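Local structure of deseasin MCP-01 (Pseudoalteromonas sp., 3VV3) at residues H88-P99 with I132-A140. The protein is a subtilisin-family serine protease that degrades collagen. Sequence-based numbering, arbitrary orientation.
Sequences HGINAITDVGDP and IVGCKFLAA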
loop_
_atom_site.group_PDB
_atom_site.type_symbol
_atom_site.label_atom_id
_atom_site.label_comp_id
_atom_site.label_asym_id
_atom_site.label_seq_id
_atom_site.Cartn_x
_atom_site.Cartn_y
_atom_site.Cartn_z
ATOM N N HIS A 88 -16.803 16.537 11.926
ATOM C CA HIS A 88 -15.392 16.156 11.936
ATOM C C HIS A 88 -14.719 16.273 10.569
ATOM O O HIS A 88 -13.525 15.986 10.432
ATOM C CB HIS A 88 -15.252 14.712 12.422
ATOM C CG HIS A 88 -15.769 14.491 13.807
ATOM N ND1 HIS A 88 -15.260 15.152 14.904
ATOM C CD2 HIS A 88 -16.744 13.676 14.276
ATOM C CE1 HIS A 88 -15.901 14.756 15.990
ATOM N NE2 HIS A 88 -16.799 13.853 15.638
ATOM N N GLY A 89 -15.483 16.679 9.559
ATOM C CA GLY A 89 -14.985 16.690 8.195
ATOM C C GLY A 89 -16.042 16.145 7.255
ATOM O O GLY A 89 -17.223 16.112 7.605
ATOM N N ILE A 90 -15.626 15.694 6.074
ATOM C CA ILE A 90 -16.592 15.284 5.061
ATOM C C ILE A 90 -16.166 14.062 4.277
ATOM O O ILE A 90 -15.008 13.634 4.328
ATOM C CB ILE A 90 -16.851 16.407 4.028
ATOM C CG1 ILE A 90 -15.559 16.757 3.272
ATOM C CG2 ILE A 90 -17.480 17.636 4.698
ATOM C CD1 ILE A 90 -15.778 17.567 1.984
ATOM N N ASN A 91 -17.133 13.510 3.548
ATOM C CA ASN A 91 -16.878 12.501 2.533
ATOM C C ASN A 91 -17.112 13.178 1.180
ATOM O O ASN A 91 -18.247 13.548 0.857
ATOM C CB ASN A 91 -17.831 11.316 2.738
ATOM C CG ASN A 91 -17.631 10.201 1.719
ATOM O OD1 ASN A 91 -17.367 10.456 0.545
ATOM N ND2 ASN A 91 -17.777 8.955 2.168
ATOM N N ALA A 92 -16.038 13.375 0.416
ATOM C CA ALA A 92 -16.120 14.088 -0.866
ATOM C C ALA A 92 -16.719 13.253 -1.989
ATOM O O ALA A 92 -17.019 13.775 -3.069
ATOM C CB ALA A 92 -14.743 14.622 -1.277
ATOM N N ILE A 93 -16.876 11.957 -1.745
ATOM C CA ILE A 93 -17.517 11.079 -2.713
ATOM C C ILE A 93 -19.049 11.201 -2.631
ATOM O O ILE A 93 -19.734 11.331 -3.657
ATOM C CB ILE A 93 -17.085 9.607 -2.498
ATOM C CG1 ILE A 93 -15.557 9.486 -2.516
ATOM C CG2 ILE A 93 -17.720 8.712 -3.553
ATOM C CD1 ILE A 93 -15.054 8.120 -2.047
ATOM N N THR A 94 -19.575 11.186 -1.410
ATOM C CA THR A 94 -21.020 11.118 -1.196
ATOM C C THR A 94 -21.601 12.438 -0.701
ATOM O O THR A 94 -22.824 12.594 -0.631
ATOM C CB THR A 94 -21.373 10.041 -0.164
ATOM O OG1 THR A 94 -20.847 10.415 1.120
ATOM C CG2 THR A 94 -20.801 8.687 -0.582
ATOM N N ASP A 95 -20.714 13.372 -0.361
ATOM C CA ASP A 95 -21.077 14.662 0.228
ATOM C C ASP A 95 -21.596 14.571 1.657
ATOM O O ASP A 95 -21.951 15.584 2.256
ATOM C CB ASP A 95 -22.080 15.425 -0.648
ATOM C CG ASP A 95 -21.455 15.963 -1.906
ATOM O OD1 ASP A 95 -20.212 16.032 -1.979
ATOM O OD2 ASP A 95 -22.210 16.311 -2.833
ATOM N N VAL A 96 -21.639 13.369 2.217
ATOM C CA VAL A 96 -22.074 13.230 3.605
ATOM C C VAL A 96 -21.033 13.873 4.530
ATOM O O VAL A 96 -19.828 13.759 4.294
ATOM C CB VAL A 96 -22.331 11.756 3.975
ATOM C CG1 VAL A 96 -22.689 11.617 5.449
ATOM C CG2 VAL A 96 -23.447 11.184 3.089
ATOM N N GLY A 97 -21.500 14.567 5.564
ATOM C CA GLY A 97 -20.612 15.246 6.498
ATOM C C GLY A 97 -19.971 14.327 7.523
ATOM O O GLY A 97 -20.023 14.588 8.727
ATOM N N ASP A 98 -19.344 13.254 7.039
ATOM C CA ASP A 98 -18.793 12.224 7.906
ATOM C C ASP A 98 -17.550 11.651 7.238
ATOM O O ASP A 98 -17.654 10.957 6.231
ATOM C CB ASP A 98 -19.829 11.116 8.121
ATOM C CG ASP A 98 -19.392 10.101 9.156
ATOM O OD1 ASP A 98 -18.206 10.120 9.557
ATOM O OD2 ASP A 98 -20.240 9.281 9.570
ATOM N N PRO A 99 -16.365 11.956 7.790
ATOM C CA PRO A 99 -15.125 11.465 7.182
ATOM C C PRO A 99 -14.697 10.110 7.728
ATOM O O PRO A 99 -13.547 9.746 7.513
ATOM C CB PRO A 99 -14.105 12.528 7.608
ATOM C CG PRO A 99 -14.579 12.916 8.992
ATOM C CD PRO A 99 -16.103 12.884 8.905
ATOM N N ILE A 132 -7.465 17.309 14.138
ATOM C CA ILE A 132 -7.378 16.711 12.818
ATOM C C ILE A 132 -8.747 16.687 12.158
ATOM O O ILE A 132 -9.681 16.085 12.687
ATOM C CB ILE A 132 -6.846 15.278 12.914
ATOM C CG1 ILE A 132 -5.409 15.296 13.433
ATOM C CG2 ILE A 132 -6.917 14.591 11.549
ATOM C CD1 ILE A 132 -4.870 13.922 13.788
ATOM N N VAL A 133 -8.857 17.344 11.006
ATOM C CA VAL A 133 -10.084 17.303 10.207
ATOM C C VAL A 133 -9.872 16.406 8.990
ATOM O O VAL A 133 -8.850 16.494 8.309
ATOM C CB VAL A 133 -10.545 18.721 9.755
ATOM C CG1 VAL A 133 -9.392 19.522 9.168
ATOM C CG2 VAL A 133 -11.710 18.623 8.763
ATOM N N GLY A 134 -10.831 15.525 8.728
ATOM C CA GLY A 134 -10.676 14.591 7.629
ATOM C C GLY A 134 -11.506 14.952 6.423
ATOM O O GLY A 134 -12.619 15.460 6.555
ATOM N N CYS A 135 -10.951 14.715 5.239
ATOM C CA CYS A 135 -11.761 14.668 4.030
ATOM C C CYS A 135 -11.464 13.352 3.325
ATOM O O CYS A 135 -10.327 13.081 2.922
ATOM C CB CYS A 135 -11.493 15.853 3.099
ATOM S SG CYS A 135 -12.588 15.866 1.645
ATOM N N LYS A 136 -12.500 12.530 3.226
ATOM C CA LYS A 136 -12.418 11.217 2.615
ATOM C C LYS A 136 -12.745 11.338 1.135
ATOM O O LYS A 136 -13.887 11.633 0.779
ATOM C CB LYS A 136 -13.415 10.281 3.315
ATOM C CG LYS A 136 -13.595 8.918 2.663
ATOM C CD LYS A 136 -14.534 8.048 3.502
ATOM C CE LYS A 136 -14.678 6.661 2.885
ATOM N NZ LYS A 136 -13.349 5.952 2.828
ATOM N N PHE A 137 -11.748 11.142 0.268
ATOM C CA PHE A 137 -12.004 11.110 -1.175
ATOM C C PHE A 137 -11.694 9.733 -1.771
ATOM O O PHE A 137 -11.952 9.496 -2.948
ATOM C CB PHE A 137 -11.249 12.223 -1.937
ATOM C CG PHE A 137 -9.810 11.889 -2.260
ATOM C CD1 PHE A 137 -8.840 11.895 -1.266
ATOM C CD2 PHE A 137 -9.432 11.579 -3.559
ATOM C CE1 PHE A 137 -7.507 11.592 -1.560
ATOM C CE2 PHE A 137 -8.100 11.279 -3.865
ATOM C CZ PHE A 137 -7.140 11.286 -2.862
ATOM N N LEU A 138 -11.155 8.836 -0.946
ATOM C CA LEU A 138 -10.888 7.465 -1.358
ATOM C C LEU A 138 -11.823 6.514 -0.631
ATOM O O LEU A 138 -11.923 6.554 0.592
ATOM C CB LEU A 138 -9.436 7.087 -1.051
ATOM C CG LEU A 138 -8.421 7.906 -1.843
ATOM C CD1 LEU A 138 -7.015 7.693 -1.304
ATOM C CD2 LEU A 138 -8.506 7.568 -3.333
ATOM N N ALA A 139 -12.490 5.653 -1.391
ATOM C CA ALA A 139 -13.495 4.755 -0.832
ATOM C C ALA A 139 -12.861 3.548 -0.162
ATOM O O ALA A 139 -11.642 3.361 -0.226
ATOM C CB ALA A 139 -14.449 4.304 -1.919
ATOM N N ALA A 140 -13.701 2.722 0.459
ATOM C CA ALA A 140 -13.235 1.506 1.117
ATOM C C ALA A 140 -12.474 0.595 0.157
ATOM O O ALA A 140 -11.582 -0.159 0.578
ATOM C CB ALA A 140 -14.406 0.765 1.736
HETATM O O HOH W 1 -11.723 14.190 11.762
#
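Gly89 to Asn91 run parallel to Gly134 to Lys136, the strand axes 4.8 Å apart, as the ladder at one edge of the central parallel sheet of the subtilase fold, and helix 105-114 completes the beta-alpha-beta unit between them. Four backbone bonds zip the pair, from Gly134 N on His88 O through to Ala92 N on Lys136 O (2.8 Å); a water donates to both His88 O and Ile132 O. Ile90 and Cys135 share one face, where CG1 and CD1 of Ile90 both rest on SG, CG1 at 3.5 Å. That sulfur is bonded to Cys152 of helix 146-161, so the disulfide ties the sheet to the helix covering this face. On the other face Pro99 CB lies 3.5 Å from Gly134 O, while Asn91 and Lys136 run side by side, ND2 3.6 Å from CD. With CG anti to the backbone N (chi1 -180°), Asn91 aims OD1 at the chain that follows, closing an Asx turn: Ile93 N binds in the carbonyl plane, Thr94 N from above it. With an alanine here both amides would probably lose this acceptor, leaving the turn less firmly held. Beyond it, Ile93 CD1 reaches Ala139 CB. The Lys136 chain, extended until it bends at chi4 (61°), delivers NZ to a salt bridge with Asp102 and hydrogen bonds with Thr51 O and, at 2.7 Å, Leu138 O.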